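Long-range contact in beta-N-acetylhexosaminidase (Streptomyces plicatus, PDB 1JAK), which removes terminal beta-linked N-acetylhexosamine residues from glycans as a family 20 glycoside hydrolase, by substrate-assisted catalysis: residues T22-I28 with T125-L129. Residue numbers count along the deposited sequence, not the author numbering.
Sequences TPLDRVI and TLRQL
The carboxamide of Gln128 (chi1 m, chi2 t) pairs with both polar backbone atoms of Ile28: Ile28 N donates to Gln128 OE1 (2.8 Å) and Gln128 NE2 to Ile28 O (2.9 Å). At the other end, Thr22 OG1 (chi1 p) donates a weak hydrogen bond to Leu129 O at 3.2 Å, and a water donates to both Thr22 O (2.8 Å from its oxygen) and Leu129 O (2.7 Å). Between these ends, 22-28 turns back through a type I beta turn, Pro23 to Arg26, then an inverse gamma turn centred on Arg26, before extending at Val27 and Ile28. CA atoms approach to 6.1 Å for Thr22-Leu129 and 6.0 Å for Val27-Gln128. Leu129 (m, t) packs against the turn, its CD1 3.9 Å from Leu24 CD1 and its CD2 3.8 Å from Val27 CG1; Ile151 and Val34 also pack on Leu24. The N-terminal loop thus joins the C-terminal end of helix 116-129 in the non-catalytic domain, where a glutamine amide mimics a peptide group and satisfies Ile28, while Leu24 O is buried without a partner.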
loop_
_atom_site.group_PDB
_atom_site.type_symbol
_atom_site.label_atom_id
_atom_site.label_comp_id
_atom_site.label_asym_id
_atom_site.label_seq_id
_atom_site.Cartn_x
_atom_site.Cartn_y
_atom_site.Cartn_z
ATOM N N THR A 22 -1.918 26.836 -5.204
ATOM C CA THR A 22 -1.315 25.935 -6.176
ATOM C C THR A 22 -2.402 25.578 -7.187
ATOM O O THR A 22 -3.583 25.524 -6.843
ATOM C CB THR A 22 -0.796 24.642 -5.507
ATOM O OG1 THR A 22 -1.895 23.923 -4.930
ATOM C CG2 THR A 22 0.212 24.975 -4.414
ATOM N N PRO A 23 -2.017 25.335 -8.452
ATOM C CA PRO A 23 -2.982 24.986 -9.498
ATOM C C PRO A 23 -3.885 23.824 -9.098
ATOM O O PRO A 23 -3.441 22.878 -8.451
ATOM C CB PRO A 23 -2.088 24.652 -10.690
ATOM C CG PRO A 23 -0.916 25.564 -10.479
ATOM C CD PRO A 23 -0.652 25.401 -9.002
ATOM N N LEU A 24 -5.150 23.903 -9.497
ATOM C CA LEU A 24 -6.132 22.875 -9.171
ATOM C C LEU A 24 -5.759 21.480 -9.670
ATOM O O LEU A 24 -6.181 20.480 -9.094
ATOM C CB LEU A 24 -7.502 23.273 -9.734
ATOM C CG LEU A 24 -8.711 22.406 -9.374
ATOM C CD1 LEU A 24 -8.955 22.459 -7.871
ATOM C CD2 LEU A 24 -9.943 22.901 -10.128
ATOM N N ASP A 25 -4.962 21.412 -10.733
ATOM C CA ASP A 25 -4.567 20.123 -11.301
ATOM C C ASP A 25 -3.262 19.582 -10.730
ATOM O O ASP A 25 -2.867 18.456 -11.039
ATOM C CB ASP A 25 -4.400 20.250 -12.815
ATOM C CG ASP A 25 -3.136 21.003 -13.194
ATOM O OD1 ASP A 25 -2.993 22.174 -12.790
ATOM O OD2 ASP A 25 -2.277 20.421 -13.891
ATOM N N ARG A 26 -2.590 20.374 -9.905
ATOM C CA ARG A 26 -1.308 19.953 -9.355
ATOM C C ARG A 26 -1.430 19.027 -8.154
ATOM O O ARG A 26 -1.069 19.388 -7.033
ATOM C CB ARG A 26 -0.469 21.185 -9.001
ATOM C CG ARG A 26 0.998 20.886 -8.726
ATOM C CD ARG A 26 1.854 22.114 -9.006
ATOM N NE ARG A 26 1.784 22.500 -10.414
ATOM C CZ ARG A 26 2.367 23.578 -10.928
ATOM N NH1 ARG A 26 3.069 24.393 -10.151
ATOM N NH2 ARG A 26 2.247 23.844 -12.221
ATOM N N VAL A 27 -1.935 17.821 -8.401
ATOM C CA VAL A 27 -2.095 16.830 -7.343
ATOM C C VAL A 27 -1.744 15.441 -7.870
ATOM O O VAL A 27 -1.781 15.193 -9.078
ATOM C CB VAL A 27 -3.545 16.799 -6.806
ATOM C CG1 VAL A 27 -4.021 18.207 -6.476
ATOM C CG2 VAL A 27 -4.455 16.159 -7.812
ATOM N N ILE A 28 -1.400 14.540 -6.957
ATOM C CA ILE A 28 -1.055 13.169 -7.318
ATOM C C ILE A 28 -1.886 12.248 -6.436
ATOM O O ILE A 28 -1.900 12.409 -5.217
ATOM C CB ILE A 28 0.440 12.865 -7.058
ATOM C CG1 ILE A 28 1.325 13.786 -7.902
ATOM C CG2 ILE A 28 0.738 11.404 -7.392
ATOM C CD1 ILE A 28 2.809 13.684 -7.570
ATOM N N THR A 125 -7.114 14.912 -1.749
ATOM C CA THR A 125 -6.871 15.880 -2.807
ATOM C C THR A 125 -6.821 17.274 -2.188
ATOM O O THR A 125 -5.946 18.080 -2.513
ATOM C CB THR A 125 -7.983 15.819 -3.865
ATOM O OG1 THR A 125 -7.855 14.596 -4.599
ATOM C CG2 THR A 125 -7.891 17.005 -4.824
ATOM N N LEU A 126 -7.755 17.546 -1.283
ATOM C CA LEU A 126 -7.816 18.844 -0.623
ATOM C C LEU A 126 -6.515 19.206 0.090
ATOM O O LEU A 126 -6.057 20.348 0.014
ATOM C CB LEU A 126 -8.977 18.873 0.378
ATOM C CG LEU A 126 -9.142 20.156 1.201
ATOM C CD1 LEU A 126 -9.361 21.353 0.272
ATOM C CD2 LEU A 126 -10.327 19.996 2.146
ATOM N N ARG A 127 -5.905 18.241 0.774
ATOM C CA ARG A 127 -4.672 18.532 1.495
ATOM C C ARG A 127 -3.514 18.878 0.562
ATOM O O ARG A 127 -2.518 19.456 0.994
ATOM C CB ARG A 127 -4.298 17.368 2.427
ATOM C CG ARG A 127 -4.009 16.056 1.742
ATOM C CD ARG A 127 -4.016 14.892 2.738
ATOM N NE ARG A 127 -2.993 15.010 3.779
ATOM C CZ ARG A 127 -2.608 14.004 4.560
ATOM N NH1 ARG A 127 -3.162 12.806 4.420
ATOM N NH2 ARG A 127 -1.661 14.187 5.475
ATOM N N GLN A 128 -3.644 18.534 -0.718
ATOM C CA GLN A 128 -2.605 18.863 -1.685
ATOM C C GLN A 128 -2.884 20.220 -2.337
ATOM O O GLN A 128 -1.971 20.872 -2.844
ATOM C CB GLN A 128 -2.487 17.765 -2.750
ATOM C CG GLN A 128 -1.726 16.538 -2.248
ATOM C CD GLN A 128 -1.458 15.521 -3.345
ATOM O OE1 GLN A 128 -1.096 15.882 -4.464
ATOM N NE2 GLN A 128 -1.613 14.240 -3.021
ATOM N N LEU A 129 -4.144 20.646 -2.311
ATOM C CA LEU A 129 -4.516 21.943 -2.874
ATOM C C LEU A 129 -4.102 23.033 -1.888
ATOM O O LEU A 129 -3.759 24.148 -2.279
ATOM C CB LEU A 129 -6.023 22.000 -3.144
ATOM C CG LEU A 129 -6.508 21.029 -4.228
ATOM C CD1 LEU A 129 -8.021 21.076 -4.334
ATOM C CD2 LEU A 129 -5.862 21.391 -5.564
HETATM O O HOH W 1 -5.016 25.131 -4.487
HETATM O O HOH W 2 0.380 20.289 -4.108
HETATM O O HOH W 3 -0.001 18.014 -5.285
#